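Local structure of RNA-dependent RNA Polymerase (Bombyx mori cytoplasmic polyhedrosis virus, 6TZ0) at residues Gln509-Asn514 and Thr644-Thr649; Asp552-Thr557 and Ser707-Thr712; Arg657-Lys662 and Val698-Ile703; Glu684-Asn689 and His694-Ser699; Asn718-Val721 and Leu726-Asn729. The protein catalyses RNA-templated RNA synthesis, serving both transcription and replication of the double-stranded RNA genome of the virus. One frame throughout, in Å; residues are numbered along the deposited sequence.

Contact 1: residues Gln509-Asn514 and Thr644-Thr649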
# COMPACT_ATOMS: atom_id res chain seq x y z
N GLN A 509 0.45 16.55 -7.38
CA GLN A 509 0.98 17.55 -8.29
C GLN A 509 2.07 18.41 -7.67
O GLN A 509 2.82 19.05 -8.40
CB GLN A 509 -0.14 18.46 -8.79
CG GLN A 509 -1.26 17.73 -9.48
CD GLN A 509 -0.82 16.98 -10.71
OE1 GLN A 509 0.02 17.46 -11.48
NE2 GLN A 509 -1.38 15.80 -10.92
N ILE A 510 2.20 18.42 -6.34
CA ILE A 510 3.19 19.27 -5.68
C ILE A 510 4.60 18.70 -5.80
O ILE A 510 5.57 19.42 -5.56
CB ILE A 510 2.78 19.50 -4.21
CG1 ILE A 510 3.42 20.77 -3.64
CG2 ILE A 510 3.15 18.33 -3.35
CD1 ILE A 510 2.83 21.25 -2.35
N TYR A 511 4.74 17.43 -6.19
CA TYR A 511 6.06 16.86 -6.39
C TYR A 511 6.78 17.46 -7.58
O TYR A 511 8.01 17.46 -7.62
CB TYR A 511 6.00 15.35 -6.59
CG TYR A 511 5.43 14.56 -5.45
CD1 TYR A 511 6.05 14.56 -4.21
CD2 TYR A 511 4.35 13.72 -5.63
CE1 TYR A 511 5.55 13.82 -3.17
CE2 TYR A 511 3.85 12.97 -4.59
CZ TYR A 511 4.46 13.03 -3.36
OH TYR A 511 3.98 12.28 -2.32
N ASP A 512 6.04 17.98 -8.55
CA ASP A 512 6.62 18.62 -9.72
C ASP A 512 6.92 20.10 -9.49
O ASP A 512 7.31 20.79 -10.43
CB ASP A 512 5.69 18.47 -10.92
CG ASP A 512 5.54 17.03 -11.35
OD1 ASP A 512 6.49 16.25 -11.14
OD2 ASP A 512 4.47 16.69 -11.89
N LEU A 513 6.73 20.59 -8.27
CA LEU A 513 6.88 22.01 -7.99
C LEU A 513 7.95 22.29 -6.95
O LEU A 513 8.25 23.46 -6.70
CB LEU A 513 5.55 22.59 -7.52
CG LEU A 513 4.39 22.49 -8.50
CD1 LEU A 513 3.15 23.05 -7.85
CD2 LEU A 513 4.69 23.24 -9.77
N ASN A 514 8.52 21.26 -6.34
CA ASN A 514 9.56 21.42 -5.33
C ASN A 514 10.65 20.40 -5.59
O ASN A 514 10.60 19.62 -6.55
CB ASN A 514 9.02 21.22 -3.91
CG ASN A 514 8.09 22.29 -3.49
OD1 ASN A 514 6.93 22.04 -3.18
ND2 ASN A 514 8.59 23.52 -3.46
N THR A 644 -2.02 7.75 0.58
CA THR A 644 -1.40 7.49 1.87
C THR A 644 0.01 8.06 1.98
O THR A 644 0.35 8.67 3.00
CB THR A 644 -1.43 5.99 2.19
OG1 THR A 644 -0.71 5.75 3.40
CG2 THR A 644 -0.89 5.12 1.04
N SER A 645 0.84 7.91 0.95
CA SER A 645 2.19 8.44 1.03
C SER A 645 2.21 9.94 0.79
O SER A 645 2.99 10.66 1.43
CB SER A 645 3.08 7.71 0.03
OG SER A 645 4.40 8.24 0.03
N THR A 646 1.35 10.42 -0.11
CA THR A 646 1.29 11.84 -0.43
C THR A 646 0.82 12.67 0.74
O THR A 646 1.27 13.80 0.90
CB THR A 646 0.38 12.10 -1.62
OG1 THR A 646 -0.96 11.74 -1.29
CG2 THR A 646 0.82 11.28 -2.82
N HIS A 647 -0.07 12.12 1.58
CA HIS A 647 -0.54 12.84 2.76
C HIS A 647 0.60 13.16 3.71
O HIS A 647 0.79 14.32 4.09
CB HIS A 647 -1.61 12.02 3.48
CG HIS A 647 -2.12 12.67 4.73
ND1 HIS A 647 -1.51 12.50 5.95
CD2 HIS A 647 -3.17 13.49 4.94
CE1 HIS A 647 -2.17 13.20 6.87
NE2 HIS A 647 -3.18 13.80 6.28
N HIS A 648 1.37 12.14 4.09
CA HIS A 648 2.45 12.35 5.04
C HIS A 648 3.57 13.19 4.43
O HIS A 648 4.14 14.04 5.12
CB HIS A 648 3.00 11.01 5.52
CG HIS A 648 1.97 10.14 6.17
ND1 HIS A 648 1.33 10.48 7.34
CD2 HIS A 648 1.50 8.92 5.83
CE1 HIS A 648 0.49 9.52 7.68
NE2 HIS A 648 0.57 8.56 6.78
N THR A 649 3.83 13.03 3.13
CA THR A 649 4.86 13.82 2.46
C THR A 649 4.48 15.30 2.42
O THR A 649 5.30 16.16 2.79
CB THR A 649 5.08 13.29 1.05
OG1 THR A 649 5.44 11.91 1.11
CG2 THR A 649 6.19 14.06 0.39
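Tyr511 pushes its phenol end between Thr646 and Thr649, two threonines three residues apart, about one turn, on the same side of helix 644-665. The two threonine methyls meet the ring at its rim, near its plane: Thr649 CG2 lies 3.6 Å from Tyr511 CE1, while Thr646 CG2 lies 3.9 Å from Tyr511 CE2 on the other side of the ring. The hydroxyl at the end goes deepest, with Tyr511 OH 3.3 Å from Thr646 CA and 3.4 Å from Thr646 CG2. A long, flat, stiff residue suits this place, because the two backbones stay well apart, at 9.1 Å between Tyr511 CA and Thr646 CA, and the ring alone spans the interval.

What aims it is the first torsion of Tyr511: CG stands opposite the carbonyl carbon (chi1 -61°), and the ring reaches the helix although the CB of Tyr511 does not point at the helix. The methyls face the ring while the hydroxyls find partners in their own helix or just before it. Thr649 OG1 donates to Ser645 O at 2.8 Å, a carbonyl that also accepts the helical bond from Thr649 N; Thr646 OG1 makes a weak hydrogen bond to Asp643 O. Further out, Ala517 and Gln519 touch Tyr511, and Tyr563 of helix 557-573 packs on Thr646.

Helix 644-665, preceded by the Ser-Gly pair that begins at Ser639, is consistent with polymerase motif B. The contact fastens the loop after helix 501-508 to this probable motif B helix, near the metal-binding Asp680 and Asp681.

Contact 2: residues Asp552-Thr557 and Ser707-Thr712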
# COMPACT_ATOMS: atom_id res chain seq x y z
N ASP A 552 1.22 6.58 11.30
CA ASP A 552 -0.14 6.28 10.88
C ASP A 552 -1.10 6.16 12.05
O ASP A 552 -2.29 6.48 11.91
CB ASP A 552 -0.19 4.99 10.06
CG ASP A 552 0.31 5.19 8.65
OD1 ASP A 552 0.19 6.31 8.14
OD2 ASP A 552 0.81 4.21 8.05
N ALA A 553 -0.62 5.71 13.20
CA ALA A 553 -1.45 5.69 14.39
C ALA A 553 -1.52 7.05 15.07
O ALA A 553 -2.39 7.26 15.92
CB ALA A 553 -0.94 4.65 15.38
N SER A 554 -0.63 7.98 14.72
CA SER A 554 -0.58 9.28 15.37
C SER A 554 -1.44 10.33 14.68
O SER A 554 -1.82 11.31 15.32
CB SER A 554 0.86 9.78 15.43
OG SER A 554 1.67 8.94 16.22
N VAL A 555 -1.74 10.15 13.39
CA VAL A 555 -2.55 11.12 12.66
C VAL A 555 -3.99 11.00 13.13
O VAL A 555 -4.67 10.00 12.85
CB VAL A 555 -2.45 10.89 11.14
CG1 VAL A 555 -3.38 11.82 10.39
CG2 VAL A 555 -1.03 11.11 10.68
N THR A 556 -4.48 12.01 13.84
CA THR A 556 -5.85 12.00 14.33
C THR A 556 -6.78 12.50 13.22
O THR A 556 -6.39 12.62 12.06
CB THR A 556 -5.96 12.85 15.59
OG1 THR A 556 -5.69 14.22 15.27
CG2 THR A 556 -4.96 12.40 16.62
N THR A 557 -8.03 12.78 13.57
CA THR A 557 -8.97 13.30 12.59
C THR A 557 -8.68 14.77 12.29
O THR A 557 -8.73 15.21 11.13
CB THR A 557 -10.39 13.11 13.12
OG1 THR A 557 -10.51 11.78 13.65
CG2 THR A 557 -11.38 13.23 12.00
N SER A 707 2.27 19.34 16.55
CA SER A 707 1.37 18.78 15.57
C SER A 707 0.83 17.41 15.97
O SER A 707 0.09 16.80 15.21
CB SER A 707 2.07 18.67 14.22
OG SER A 707 1.21 18.09 13.26
N GLY A 708 1.18 16.94 17.16
CA GLY A 708 0.64 15.69 17.65
C GLY A 708 1.46 14.46 17.33
O GLY A 708 0.90 13.37 17.20
N PHE A 709 2.77 14.59 17.22
CA PHE A 709 3.64 13.45 16.95
C PHE A 709 4.69 13.34 18.04
O PHE A 709 5.03 14.33 18.69
CB PHE A 709 4.32 13.57 15.60
CG PHE A 709 3.37 13.68 14.45
CD1 PHE A 709 2.62 12.60 14.04
CD2 PHE A 709 3.25 14.87 13.75
CE1 PHE A 709 1.74 12.70 12.99
CE2 PHE A 709 2.38 14.98 12.69
CZ PHE A 709 1.63 13.89 12.31
N ALA A 710 5.18 12.13 18.25
CA ALA A 710 6.33 11.89 19.11
C ALA A 710 7.55 11.66 18.23
O ALA A 710 7.49 10.89 17.26
CB ALA A 710 6.10 10.69 20.02
N THR A 711 8.64 12.34 18.54
CA THR A 711 9.84 12.30 17.72
C THR A 711 11.03 11.85 18.56
O THR A 711 11.18 12.26 19.71
CB THR A 711 10.16 13.66 17.09
OG1 THR A 711 10.36 14.64 18.13
CG2 THR A 711 9.03 14.12 16.18
N THR A 712 11.87 11.01 17.97
CA THR A 712 13.19 10.72 18.49
C THR A 712 14.20 11.46 17.62
O THR A 712 14.20 11.29 16.39
CB THR A 712 13.49 9.22 18.51
OG1 THR A 712 12.51 8.55 19.30
CG2 THR A 712 14.86 8.96 19.10
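Phe709 and Ser554 meet because the Phe709 ring is swung opposite its own carbonyl carbon (chi1 -58°), which carries the rim of the ring to the end of helix 551-554. Val555 has CG1 opposite its backbone N (chi1 175°), and this puts its other methyl, CG2, beside the ring. The place is the polymerase palm: residues 552-557 follow the motif A strand 541-548, and Phe709 leads into strand 711-716, which pairs with that strand. Backbone bonds of Ala710 to Ala549 and of Thr712 to Asp547 set this pairing.

Both contacts fall on the rim of the ring, near its plane. Ser554 CB is 3.6 Å from Phe709 CD1, and the ring also packs on Val548 and on Leu651 of helix 644-665, an apolar setting that suits phenylalanine. Ser554 turns its hydroxyl elsewhere, OG bonding to Gly550 O, and meets the ring through CB. Being small, it lets the chains draw in to 6.1 Å between Ser554 CA and Phe709 CA.

Gly708 closes helix 690-705 with a Schellman motif. Its positive phi of 92° is easy for glycine and would bring a CB against the preceding carbonyl. Nearby, Asp552 belongs to the UTP site, and its OD1 makes a weak hydrogen bond to His648 NE2. The side chains of Val555 and Phe709 lie alongside in the same sense, with Val555 CG2 3.9 Å from Phe709 CE1.

Contact 3: residues Arg657-Lys662 and Val698-Ile703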
# COMPACT_ATOMS: atom_id res chain seq x y z
N ARG A 657 8.81 23.55 6.01
CA ARG A 657 9.05 24.77 5.26
C ARG A 657 8.24 25.95 5.82
O ARG A 657 8.71 27.10 5.77
CB ARG A 657 8.74 24.54 3.80
CG ARG A 657 9.68 23.58 3.10
CD ARG A 657 11.04 24.22 2.93
NE ARG A 657 11.93 23.40 2.12
CZ ARG A 657 13.19 23.71 1.86
NH1 ARG A 657 13.71 24.82 2.35
NH2 ARG A 657 13.93 22.91 1.11
N GLY A 658 7.07 25.69 6.38
CA GLY A 658 6.35 26.75 7.05
C GLY A 658 6.98 27.17 8.36
O GLY A 658 6.84 28.31 8.77
N ASN A 659 7.69 26.25 9.03
CA ASN A 659 8.46 26.67 10.19
C ASN A 659 9.63 27.55 9.78
O ASN A 659 10.00 28.47 10.52
CB ASN A 659 8.97 25.47 10.96
CG ASN A 659 9.42 25.82 12.35
OD1 ASN A 659 9.18 26.93 12.83
ND2 ASN A 659 10.12 24.91 13.00
N GLU A 660 10.21 27.28 8.61
CA GLU A 660 11.24 28.17 8.07
C GLU A 660 10.70 29.57 7.82
O GLU A 660 11.31 30.57 8.22
CB GLU A 660 11.81 27.55 6.79
CG GLU A 660 12.98 28.28 6.18
CD GLU A 660 13.57 27.54 5.00
OE1 GLU A 660 13.04 26.48 4.64
OE2 GLU A 660 14.59 28.01 4.44
N LEU A 661 9.51 29.66 7.20
CA LEU A 661 8.87 30.96 6.98
C LEU A 661 8.48 31.64 8.29
O LEU A 661 8.57 32.87 8.41
CB LEU A 661 7.64 30.80 6.11
CG LEU A 661 7.81 30.32 4.68
CD1 LEU A 661 6.46 30.17 4.02
CD2 LEU A 661 8.69 31.28 3.91
N LYS A 662 8.03 30.87 9.28
CA LYS A 662 7.62 31.42 10.57
C LYS A 662 8.81 31.96 11.35
O LYS A 662 8.70 33.02 11.99
CB LYS A 662 6.91 30.33 11.37
CG LYS A 662 6.38 30.74 12.72
CD LYS A 662 5.23 31.71 12.58
CE LYS A 662 4.52 31.90 13.90
NZ LYS A 662 5.36 32.52 14.95
N VAL A 698 15.90 22.32 17.00
CA VAL A 698 15.01 22.25 18.15
C VAL A 698 13.65 22.86 17.82
O VAL A 698 12.60 22.34 18.25
CB VAL A 698 15.68 22.90 19.37
CG1 VAL A 698 14.71 23.15 20.51
CG2 VAL A 698 16.77 22.00 19.88
N SER A 699 13.62 23.91 17.00
CA SER A 699 12.34 24.50 16.62
C SER A 699 11.54 23.58 15.70
O SER A 699 10.31 23.50 15.83
CB SER A 699 12.57 25.85 15.94
OG SER A 699 13.23 25.68 14.70
N ASN A 700 12.21 22.86 14.80
CA ASN A 700 11.52 21.87 13.97
C ASN A 700 10.98 20.71 14.81
O ASN A 700 9.87 20.23 14.57
CB ASN A 700 12.43 21.33 12.88
CG ASN A 700 12.62 22.30 11.75
OD1 ASN A 700 11.69 23.01 11.38
ND2 ASN A 700 13.80 22.30 11.17
N ALA A 701 11.75 20.26 15.80
CA ALA A 701 11.29 19.20 16.68
C ALA A 701 10.08 19.64 17.50
O ALA A 701 9.12 18.88 17.65
CB ALA A 701 12.42 18.74 17.59
N SER A 702 10.11 20.87 18.00
CA SER A 702 8.99 21.36 18.79
C SER A 702 7.75 21.58 17.93
O SER A 702 6.63 21.37 18.41
CB SER A 702 9.37 22.66 19.50
OG SER A 702 9.55 23.70 18.56
N ILE A 703 7.92 21.96 16.67
CA ILE A 703 6.74 22.15 15.84
C ILE A 703 6.19 20.81 15.34
O ILE A 703 5.01 20.73 14.99
CB ILE A 703 7.07 23.13 14.69
CG1 ILE A 703 5.81 23.80 14.20
CG2 ILE A 703 7.70 22.44 13.51
CD1 ILE A 703 6.12 25.01 13.43
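Asn659 and Asn700 sit where two helical segments pass each other, with their CA atoms 6.8 Å apart. Over these residues the axes come within 10.2 Å, and their N-to-C directions differ by 121°, well away from antiparallel. At such a steep crossing few residues can meet, and Asn659 carries nearly all of the contact from its side.

Its CG stands opposite the backbone N (chi1 -164°), which sends the amide straight across to the other helix. There Asn659 ND2 donates to Asn700 OD1 at 2.9 Å. The bond is bent (141° at the hydrogen), and the donor comes from above the plane of the accepting carbonyl; the two amides are steeply turned against each other. The same nitrogen is 3.2 Å from Ser699 O. An asparagine suits this buried position, being short enough for the gap and able to offer N-H groups to an interhelical acceptor.

Helix 644-665, with the features of motif B, and helix 690-705, which follows motif C and has the place of motif D, are both palm helices, and the bond ties them together beside the sheet. Asn700 in turn rests on Glu684 and Phe686 of strand 682-687.

Ile703 covers the amide with its methyls. The Ile703 and Asn659 side chains lie antiparallel alongside each other, with Ile703 CD1 3.6 Å from Asn659 CG and Ile703 CG2 3.5 Å from Asn659 ND2. Beside the contact, against strand 672-677, Arg657 NH1 and Glu660 OE1 form a salt bridge at 2.9 Å, one turn apart, in which the carboxylate uses its syn lone pair.

Contact 4: residues Glu684-Asn689 and His694-Ser699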
# COMPACT_ATOMS: atom_id res chain seq x y z
N GLU A 684 16.72 16.06 7.36
CA GLU A 684 17.02 17.49 7.41
C GLU A 684 18.52 17.72 7.44
O GLU A 684 19.26 17.04 8.17
CB GLU A 684 16.38 18.13 8.64
CG GLU A 684 14.88 18.11 8.61
CD GLU A 684 14.28 18.63 9.89
OE1 GLU A 684 15.03 18.83 10.86
OE2 GLU A 684 13.05 18.84 9.93
N ILE A 685 18.98 18.68 6.64
CA ILE A 685 20.39 19.06 6.60
C ILE A 685 20.48 20.56 6.87
O ILE A 685 19.92 21.37 6.12
CB ILE A 685 21.03 18.71 5.25
CG1 ILE A 685 21.00 17.21 5.02
CG2 ILE A 685 22.46 19.17 5.22
CD1 ILE A 685 21.33 16.80 3.62
N PHE A 686 21.18 20.92 7.94
CA PHE A 686 21.38 22.30 8.35
C PHE A 686 22.85 22.65 8.17
O PHE A 686 23.72 21.81 8.39
CB PHE A 686 20.99 22.51 9.81
CG PHE A 686 19.57 22.15 10.11
CD1 PHE A 686 18.54 23.04 9.83
CD2 PHE A 686 19.27 20.94 10.68
CE1 PHE A 686 17.24 22.70 10.11
CE2 PHE A 686 17.97 20.60 10.97
CZ PHE A 686 16.95 21.49 10.69
N GLN A 687 23.15 23.89 7.80
CA GLN A 687 24.53 24.33 7.67
C GLN A 687 24.71 25.71 8.27
O GLN A 687 23.98 26.64 7.93
CB GLN A 687 24.99 24.34 6.21
CG GLN A 687 26.47 24.60 6.03
CD GLN A 687 26.93 24.49 4.60
OE1 GLN A 687 26.13 24.36 3.68
NE2 GLN A 687 28.24 24.52 4.40
N GLY A 688 25.71 25.85 9.15
CA GLY A 688 26.02 27.12 9.77
C GLY A 688 26.84 26.95 11.03
O GLY A 688 27.75 26.12 11.07
N ASN A 689 26.55 27.75 12.05
CA ASN A 689 27.17 27.58 13.36
C ASN A 689 26.40 26.55 14.16
O ASN A 689 25.29 26.17 13.81
CB ASN A 689 27.20 28.90 14.12
CG ASN A 689 28.24 29.85 13.58
OD1 ASN A 689 29.38 29.46 13.32
ND2 ASN A 689 27.86 31.11 13.39
N HIS A 694 21.47 24.26 16.01
CA HIS A 694 20.78 23.67 17.14
C HIS A 694 19.44 24.36 17.39
O HIS A 694 18.45 23.68 17.68
CB HIS A 694 21.67 23.71 18.38
CG HIS A 694 21.04 23.09 19.59
ND1 HIS A 694 20.81 21.74 19.71
CD2 HIS A 694 20.62 23.65 20.75
CE1 HIS A 694 20.26 21.49 20.89
NE2 HIS A 694 20.13 22.63 21.54
N ASP A 695 19.39 25.69 17.26
CA ASP A 695 18.14 26.42 17.44
C ASP A 695 17.10 26.02 16.40
O ASP A 695 15.94 25.76 16.74
CB ASP A 695 18.42 27.92 17.36
CG ASP A 695 17.25 28.78 17.84
OD1 ASP A 695 16.22 28.23 18.30
OD2 ASP A 695 17.36 30.01 17.75
N HIS A 696 17.52 25.88 15.14
CA HIS A 696 16.57 25.58 14.08
C HIS A 696 16.10 24.13 14.16
O HIS A 696 14.91 23.84 13.91
CB HIS A 696 17.23 25.90 12.74
CG HIS A 696 16.28 25.98 11.59
ND1 HIS A 696 16.71 26.19 10.30
CD2 HIS A 696 14.94 25.84 11.52
CE1 HIS A 696 15.67 26.21 9.49
NE2 HIS A 696 14.58 25.99 10.21
N ALA A 697 16.98 23.21 14.56
CA ALA A 697 16.58 21.81 14.70
C ALA A 697 15.65 21.61 15.90
O ALA A 697 14.68 20.84 15.81
CB ALA A 697 17.82 20.93 14.83
N VAL A 698 15.90 22.32 17.00
CA VAL A 698 15.01 22.25 18.15
C VAL A 698 13.65 22.86 17.82
O VAL A 698 12.60 22.34 18.25
CB VAL A 698 15.68 22.90 19.37
CG1 VAL A 698 14.71 23.15 20.51
CG2 VAL A 698 16.77 22.00 19.88
N SER A 699 13.62 23.91 17.00
CA SER A 699 12.34 24.50 16.62
C SER A 699 11.54 23.58 15.70
O SER A 699 10.31 23.50 15.83
CB SER A 699 12.57 25.85 15.94
OG SER A 699 13.23 25.68 14.70
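Phe686 starts with a CB directed at helix 690-705, and CG, opposite the carbonyl carbon, carries the ring on to His696 and Ala697. Along one side of the ring, CD1 lies 3.7 Å from His696 ND1, and the next atom, CE1, comes to 3.5 Å of the same nitrogen, over one face of the imidazole but displaced toward its rim. The two rings are set obliquely, with centroids 5.0 Å apart and planes at 59°. Along the other side, CE2 packs on the methyl of Ala697, 3.9 Å from its CB, and at the tip CZ lies 4.0 Å from Ala697 CA. Alanine suits this spot because a bare methyl lets the ring approach the helix backbone.

This is a strand-turn-helix unit of the palm: strand 682-687, just after the metal-binding Asp680 and Asp681, turns at Gly688 into the helix that packs over it. Gly688 takes backbone angles (161°/-141°) awkward for any residue with a CB, and Asn689 occupies the N-cap position, though its side chain makes no capping bond. His696 ND1 has a second neighbour in Cys671 N, through a weak hydrogen bond. One turn on, Ser699 OG donates to His696 O at 2.6 Å.

Contact 5: residues Asn718-Val721 and Leu726-Asn729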
# COMPACT_ATOMS: atom_id res chain seq x y z
N ASN A 718 28.17 13.70 11.43
CA ASN A 718 28.81 12.98 10.35
C ASN A 718 28.10 11.68 9.95
O ASN A 718 28.74 10.78 9.40
CB ASN A 718 30.27 12.70 10.71
CG ASN A 718 30.43 12.08 12.07
OD1 ASN A 718 29.46 11.70 12.71
ND2 ASN A 718 31.67 12.02 12.54
N SER A 719 26.79 11.58 10.15
CA SER A 719 26.07 10.39 9.72
C SER A 719 24.62 10.74 9.43
O SER A 719 24.01 11.53 10.16
CB SER A 719 26.14 9.28 10.78
OG SER A 719 25.46 9.66 11.96
N ILE A 720 24.06 10.15 8.38
CA ILE A 720 22.73 10.49 7.91
C ILE A 720 22.05 9.21 7.41
O ILE A 720 22.71 8.31 6.87
CB ILE A 720 22.79 11.60 6.84
CG1 ILE A 720 21.42 12.22 6.58
CG2 ILE A 720 23.47 11.15 5.55
CD1 ILE A 720 20.93 13.05 7.72
N VAL A 721 20.75 9.10 7.64
CA VAL A 721 19.97 7.91 7.28
C VAL A 721 18.78 8.35 6.45
O VAL A 721 18.03 9.25 6.85
CB VAL A 721 19.46 7.15 8.52
CG1 VAL A 721 18.80 5.85 8.11
CG2 VAL A 721 20.55 6.90 9.54
N LEU A 726 22.43 4.10 5.02
CA LEU A 726 23.23 4.90 5.93
C LEU A 726 24.46 5.43 5.20
O LEU A 726 25.18 4.67 4.56
CB LEU A 726 23.66 4.07 7.14
CG LEU A 726 24.61 4.70 8.16
CD1 LEU A 726 24.04 5.94 8.75
CD2 LEU A 726 24.92 3.71 9.25
N VAL A 727 24.68 6.74 5.30
CA VAL A 727 25.87 7.38 4.77
C VAL A 727 26.61 8.02 5.93
O VAL A 727 26.02 8.76 6.72
CB VAL A 727 25.52 8.43 3.69
CG1 VAL A 727 26.76 9.17 3.25
CG2 VAL A 727 24.85 7.76 2.50
N VAL A 728 27.90 7.70 6.05
CA VAL A 728 28.76 8.23 7.11
C VAL A 728 30.01 8.77 6.42
O VAL A 728 30.88 7.99 6.03
CB VAL A 728 29.13 7.18 8.16
CG1 VAL A 728 30.01 7.78 9.21
CG2 VAL A 728 27.90 6.58 8.80
N ASN A 729 30.11 10.10 6.29
CA ASN A 729 31.29 10.82 5.80
C ASN A 729 31.68 10.42 4.38
O ASN A 729 32.83 10.06 4.11
CB ASN A 729 32.48 10.66 6.76
CG ASN A 729 32.34 11.52 7.98
OD1 ASN A 729 31.95 12.67 7.89
ND2 ASN A 729 32.69 10.96 9.13
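Asn729 holds its amide against Asn718, at the open end of an antiparallel beta hairpin. Asn718 CB comes to the outer end of that flat group, tilted off its plane, 3.3 Å from Asn729 OD1 and 3.4 Å from Asn729 ND2. The two amides themselves are turned nearly perpendicular, 82° between their planes. Asn729 takes left-handed backbone angles, which asparagine tolerates well.

The hairpin, strands 720-722 and 725-727, directly follows the palm sheet and has the position of polymerase motif E. Ile720 and Val727 are its hydrogen-bonded pair: Ile720 N donates to Val727 O at 2.9 Å, and Val727 N returns a bond to Ile720 O at 3.0 Å. Their beta-branched side chains, apt for strands, lie side by side with Ile720 CG2 3.9 Å from Val727 CB, and both pack on Met532 of helix 530-535. Ser719 turns its OG to Ser716 OG, while its CB meets Val728 CG2 at 3.8 Å.

Val721 and Leu726 form the non-hydrogen-bonded pair on the other face. Val721 N is bonded to Ser545 OG of the motif A strand, and Leu726 CD1 reaches over to lie 3.7 Å from Val721 CG2.

In the fold
All five contacts belong to the catalytic region. Along the chain, contacts 1 and 2 alternate their segments, contacts 3 and 4 fall between the two segments of contact 2, and contact 5 follows in the hairpin. Helix 644-665 links contact 1 with contact 3, their centres about 19 Å apart. Contacts 3 and 4, about 10 Å between centres, share Val698 and Ser699 of helix 690-705. Contacts 2 and 4 reach the same antiparallel sheet through strands 711-716 and 682-687. Contacts 1 and 2 meet where His648 packs on Asp552 and Val555. Together they join the palm sheet to its helices and the hairpin, with contacts 1, 2 and 5 nearer the metal-binding residues than contact 4.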